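PDB 3C8T: fumarate lyase from Mesorhizobium sp., which belongs to the fumarate lyase superfamily of largely helical enzymes and assembles from four chains. Local coordinates for residues V158-D172 with L429-R443. Numbering follows the deposited sequence.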
loop_
_atom_site.group_PDB
_atom_site.type_symbol
_atom_site.label_atom_id
_atom_site.label_comp_id
_atom_site.label_asym_id
_atom_site.label_seq_id
_atom_site.Cartn_x
_atom_site.Cartn_y
_atom_site.Cartn_z
ATOM N N VAL A 158 23.553 4.814 26.644
ATOM C CA VAL A 158 23.777 5.854 25.605
ATOM C C VAL A 158 23.548 7.229 26.260
ATOM O O VAL A 158 23.360 7.291 27.460
ATOM C CB VAL A 158 22.854 5.668 24.335
ATOM C CG1 VAL A 158 23.111 4.317 23.637
ATOM C CG2 VAL A 158 21.370 5.876 24.656
ATOM N N THR A 159 23.598 8.331 25.511
ATOM C CA THR A 159 23.115 9.604 26.075
ATOM C C THR A 159 21.929 10.039 25.269
ATOM O O THR A 159 21.761 9.561 24.142
ATOM C CB THR A 159 24.187 10.719 26.081
ATOM O OG1 THR A 159 24.604 10.968 24.750
ATOM C CG2 THR A 159 25.399 10.318 26.917
ATOM N N PHE A 160 21.083 10.900 25.835
ATOM C CA PHE A 160 19.952 11.405 25.113
ATOM C C PHE A 160 20.404 12.295 23.918
ATOM O O PHE A 160 19.775 12.286 22.872
ATOM C CB PHE A 160 18.966 12.121 26.015
ATOM C CG PHE A 160 17.794 12.700 25.258
ATOM C CD1 PHE A 160 16.833 11.862 24.688
ATOM C CD2 PHE A 160 17.699 14.077 25.033
ATOM C CE1 PHE A 160 15.784 12.362 23.947
ATOM C CE2 PHE A 160 16.637 14.607 24.276
ATOM C CZ PHE A 160 15.670 13.733 23.726
ATOM N N GLY A 161 21.495 13.048 24.067
ATOM C CA GLY A 161 22.013 13.840 22.935
ATOM C C GLY A 161 22.436 12.924 21.798
ATOM O O GLY A 161 22.286 13.267 20.633
ATOM N N TYR A 162 22.987 11.748 22.141
ATOM C CA TYR A 162 23.313 10.750 21.147
ATOM C C TYR A 162 22.056 10.353 20.339
ATOM O O TYR A 162 22.079 10.424 19.092
ATOM C CB TYR A 162 24.055 9.543 21.738
ATOM C CG TYR A 162 24.064 8.350 20.772
ATOM C CD1 TYR A 162 25.078 8.187 19.837
ATOM C CD2 TYR A 162 23.002 7.408 20.787
ATOM C CE1 TYR A 162 25.041 7.109 18.935
ATOM C CE2 TYR A 162 22.951 6.342 19.909
ATOM C CZ TYR A 162 23.963 6.195 18.981
ATOM O OH TYR A 162 23.881 5.123 18.114
ATOM N N LYS A 163 20.967 9.984 21.033
ATOM C CA LYS A 163 19.668 9.728 20.376
ATOM C C LYS A 163 19.215 10.872 19.485
ATOM O O LYS A 163 18.770 10.643 18.377
ATOM C CB LYS A 163 18.540 9.430 21.400
ATOM C CG LYS A 163 18.632 8.058 22.034
ATOM C CD LYS A 163 17.294 7.658 22.783
ATOM C CE LYS A 163 16.067 7.594 21.838
ATOM N NZ LYS A 163 16.459 6.795 20.621
ATOM N N ALA A 164 19.262 12.103 19.996
ATOM C CA ALA A 164 18.876 13.254 19.184
ATOM C C ALA A 164 19.786 13.414 17.964
ATOM O O ALA A 164 19.322 13.843 16.902
ATOM C CB ALA A 164 18.844 14.548 20.033
ATOM N N ALA A 165 21.071 13.066 18.089
ATOM C CA ALA A 165 22.007 13.200 16.963
ATOM C C ALA A 165 21.697 12.235 15.842
ATOM O O ALA A 165 21.917 12.567 14.658
ATOM C CB ALA A 165 23.442 13.021 17.407
ATOM N N VAL A 166 21.226 11.041 16.219
ATOM C CA VAL A 166 20.804 10.022 15.272
ATOM C C VAL A 166 19.568 10.533 14.475
ATOM O O VAL A 166 19.541 10.456 13.234
ATOM C CB VAL A 166 20.521 8.699 16.017
ATOM C CG1 VAL A 166 19.605 7.741 15.181
ATOM C CG2 VAL A 166 21.828 8.009 16.401
ATOM N N TRP A 167 18.566 11.039 15.193
ATOM C CA TRP A 167 17.379 11.630 14.583
ATOM C C TRP A 167 17.815 12.764 13.647
ATOM O O TRP A 167 17.378 12.848 12.514
ATOM C CB TRP A 167 16.478 12.230 15.668
ATOM C CG TRP A 167 15.880 11.262 16.677
ATOM C CD1 TRP A 167 15.697 9.902 16.534
ATOM C CD2 TRP A 167 15.289 11.612 17.926
ATOM N NE1 TRP A 167 15.076 9.383 17.665
ATOM C CE2 TRP A 167 14.811 10.419 18.525
ATOM C CE3 TRP A 167 15.140 12.819 18.622
ATOM C CZ2 TRP A 167 14.192 10.409 19.776
ATOM C CZ3 TRP A 167 14.544 12.803 19.875
ATOM C CH2 TRP A 167 14.078 11.594 20.440
ATOM N N LEU A 168 18.688 13.640 14.141
ATOM C CA LEU A 168 19.186 14.736 13.361
ATOM C C LEU A 168 19.863 14.303 12.031
ATOM O O LEU A 168 19.679 14.963 10.989
ATOM C CB LEU A 168 20.173 15.555 14.214
ATOM C CG LEU A 168 20.909 16.738 13.563
ATOM C CD1 LEU A 168 19.918 17.788 12.871
ATOM C CD2 LEU A 168 21.887 17.408 14.559
ATOM N N SER A 169 20.643 13.219 12.074
ATOM C CA SER A 169 21.433 12.799 10.933
ATOM C C SER A 169 20.606 12.488 9.691
ATOM O O SER A 169 21.020 12.817 8.568
ATOM C CB SER A 169 22.324 11.613 11.284
ATOM O OG SER A 169 21.544 10.440 11.405
ATOM N N ALA A 170 19.459 11.864 9.916
ATOM C CA ALA A 170 18.418 11.623 8.906
ATOM C C ALA A 170 17.924 12.911 8.231
ATOM O O ALA A 170 17.722 12.941 7.003
ATOM C CB ALA A 170 17.194 10.874 9.570
ATOM N N PHE A 171 17.686 13.940 9.044
ATOM C CA PHE A 171 17.149 15.231 8.551
ATOM C C PHE A 171 18.191 16.054 7.821
ATOM O O PHE A 171 17.865 16.767 6.862
ATOM C CB PHE A 171 16.459 16.006 9.665
ATOM C CG PHE A 171 15.168 15.394 10.051
ATOM C CD1 PHE A 171 14.024 15.609 9.269
ATOM C CD2 PHE A 171 15.105 14.489 11.119
ATOM C CE1 PHE A 171 12.819 14.980 9.588
ATOM C CE2 PHE A 171 13.922 13.845 11.429
ATOM C CZ PHE A 171 12.772 14.098 10.678
ATOM N N ASP A 172 19.447 15.923 8.243
ATOM C CA ASP A 172 20.566 16.414 7.451
ATOM C C ASP A 172 20.546 15.769 6.088
ATOM O O ASP A 172 20.765 16.454 5.106
ATOM C CB ASP A 172 21.897 16.096 8.138
ATOM C CG ASP A 172 22.101 16.901 9.446
ATOM O OD1 ASP A 172 21.499 17.986 9.587
ATOM O OD2 ASP A 172 22.875 16.453 10.314
ATOM N N LEU A 429 30.219 4.944 28.191
ATOM C CA LEU A 429 29.453 5.674 27.189
ATOM C C LEU A 429 30.164 5.744 25.848
ATOM O O LEU A 429 29.603 6.235 24.847
ATOM C CB LEU A 429 29.056 7.075 27.709
ATOM C CG LEU A 429 28.019 7.128 28.868
ATOM C CD1 LEU A 429 27.996 8.523 29.424
ATOM C CD2 LEU A 429 26.631 6.699 28.406
ATOM N N GLY A 430 31.389 5.236 25.824
ATOM C CA GLY A 430 32.138 5.001 24.594
ATOM C C GLY A 430 32.369 6.247 23.779
ATOM O O GLY A 430 32.884 7.251 24.300
ATOM N N SER A 431 31.977 6.199 22.502
ATOM C CA SER A 431 32.124 7.349 21.624
ATOM C C SER A 431 30.846 8.218 21.524
ATOM O O SER A 431 30.752 9.068 20.638
ATOM C CB SER A 431 32.557 6.870 20.237
ATOM O OG SER A 431 33.911 6.435 20.224
ATOM N N ALA A 432 29.867 7.996 22.398
ATOM C CA ALA A 432 28.609 8.716 22.330
ATOM C C ALA A 432 28.838 10.221 22.111
ATOM O O ALA A 432 28.361 10.820 21.112
ATOM C CB ALA A 432 27.793 8.473 23.585
ATOM N N GLY A 433 29.577 10.829 23.049
ATOM C CA GLY A 433 29.918 12.240 22.954
ATOM C C GLY A 433 30.580 12.597 21.629
ATOM O O GLY A 433 30.198 13.567 20.993
ATOM N N ALA A 434 31.598 11.841 21.225
ATOM C CA ALA A 434 32.301 12.155 19.982
ATOM C C ALA A 434 31.387 12.018 18.753
ATOM O O ALA A 434 31.517 12.781 17.797
ATOM C CB ALA A 434 33.544 11.291 19.838
ATOM N N MET A 435 30.454 11.066 18.781
ATOM C CA MET A 435 29.519 10.860 17.666
ATOM C C MET A 435 28.573 12.055 17.521
ATOM O O MET A 435 28.285 12.521 16.402
ATOM C CB MET A 435 28.737 9.540 17.855
ATOM C CG MET A 435 29.590 8.273 17.762
ATOM S SD MET A 435 28.666 6.751 18.071
ATOM C CE MET A 435 29.909 5.552 17.578
ATOM N N VAL A 436 28.123 12.578 18.653
ATOM C CA VAL A 436 27.308 13.780 18.683
ATOM C C VAL A 436 28.047 14.946 18.033
ATOM O O VAL A 436 27.451 15.659 17.209
ATOM C CB VAL A 436 26.863 14.169 20.115
ATOM C CG1 VAL A 436 26.286 15.604 20.160
ATOM C CG2 VAL A 436 25.855 13.162 20.655
ATOM N N ASP A 437 29.320 15.143 18.420
ATOM C CA ASP A 437 30.154 16.238 17.892
ATOM C C ASP A 437 30.316 16.136 16.373
ATOM O O ASP A 437 30.258 17.123 15.650
ATOM C CB ASP A 437 31.526 16.245 18.567
ATOM C CG ASP A 437 31.451 16.565 20.081
ATOM O OD1 ASP A 437 30.453 17.196 20.558
ATOM O OD2 ASP A 437 32.415 16.168 20.786
ATOM N N ASN A 438 30.507 14.916 15.899
ATOM C CA ASN A 438 30.601 14.607 14.476
ATOM C C ASN A 438 29.379 15.036 13.673
ATOM O O ASN A 438 29.496 15.688 12.628
ATOM C CB ASN A 438 30.805 13.112 14.301
ATOM C CG ASN A 438 31.292 12.766 12.921
ATOM O OD1 ASN A 438 32.464 13.003 12.606
ATOM N ND2 ASN A 438 30.402 12.238 12.065
ATOM N N VAL A 439 28.192 14.682 14.136
ATOM C CA VAL A 439 26.976 15.088 13.441
ATOM C C VAL A 439 26.767 16.623 13.512
ATOM O O VAL A 439 26.444 17.265 12.519
ATOM C CB VAL A 439 25.745 14.323 14.003
ATOM C CG1 VAL A 439 24.434 14.804 13.358
ATOM C CG2 VAL A 439 25.934 12.863 13.803
ATOM N N LEU A 440 26.945 17.201 14.690
ATOM C CA LEU A 440 26.794 18.652 14.853
ATOM C C LEU A 440 27.776 19.434 13.943
ATOM O O LEU A 440 27.402 20.459 13.364
ATOM C CB LEU A 440 26.944 19.053 16.317
ATOM C CG LEU A 440 25.788 18.630 17.245
ATOM C CD1 LEU A 440 26.103 19.016 18.696
ATOM C CD2 LEU A 440 24.467 19.295 16.849
ATOM N N GLY A 441 28.998 18.925 13.803
ATOM C CA GLY A 441 29.990 19.468 12.883
ATOM C C GLY A 441 30.169 20.967 12.997
ATOM O O GLY A 441 30.190 21.688 11.966
ATOM N N GLY A 442 30.250 21.453 14.238
ATOM C CA GLY A 442 30.456 22.878 14.476
ATOM C C GLY A 442 29.189 23.716 14.374
ATOM O O GLY A 442 29.256 24.910 14.031
ATOM N N ARG A 443 28.037 23.098 14.642
ATOM C CA ARG A 443 26.784 23.840 14.887
ATOM C C ARG A 443 26.632 24.121 16.399
ATOM O O ARG A 443 26.683 23.188 17.239
ATOM C CB ARG A 443 25.552 23.055 14.380
ATOM C CG ARG A 443 25.348 23.065 12.861
ATOM C CD ARG A 443 24.139 22.175 12.499
ATOM N NE ARG A 443 24.501 20.762 12.316
ATOM C CZ ARG A 443 23.711 19.839 11.775
ATOM N NH1 ARG A 443 22.460 20.149 11.386
ATOM N NH2 ARG A 443 24.176 18.594 11.630
#
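The guanidinium of R443 has L168 CD2 over one face, while D172 OD2 and V439 O lie at its edge, in plane. It grips D172 end-on: NH2 reaches OD2 at 2.8 Å and NH1 reaches OD1 at 3.0 Å, both from the syn side but somewhat out of the carboxylate plane, the two planes being turned 40° apart. The chain turns after the helix through G441 and G442, and a bend at chi3 brings the guanidinium back to the C-terminal carbonyls of helix 432-440, where NH2 also donates to V439 O and NE to L440 O. The Y162 ring takes V166 CG2 on one face; M435 SD comes obliquely to CE1 at 3.7 Å, a Met-aromatic contact, and G195 of the second subunit packs on both residues.

The axes of helix segments 160-172 and 432-440 approach to 8.9 Å, their N-to-C directions 35° apart. V439 enters as a knob among A165, L168, S169 and D172, its CG1, anti to the backbone N (chi1 176°), lying 3.6 Å from A165 O. V436 CG2 presses on the first turn at Y162 N (3.5 Å).

The contact thus fastens the last modelled helix to a long helix of the lyase region: apolar packing fills the middle, and a bidentate salt bridge, with R131 as second partner of D172, closes one end and probably keeps the carboxylate ionised.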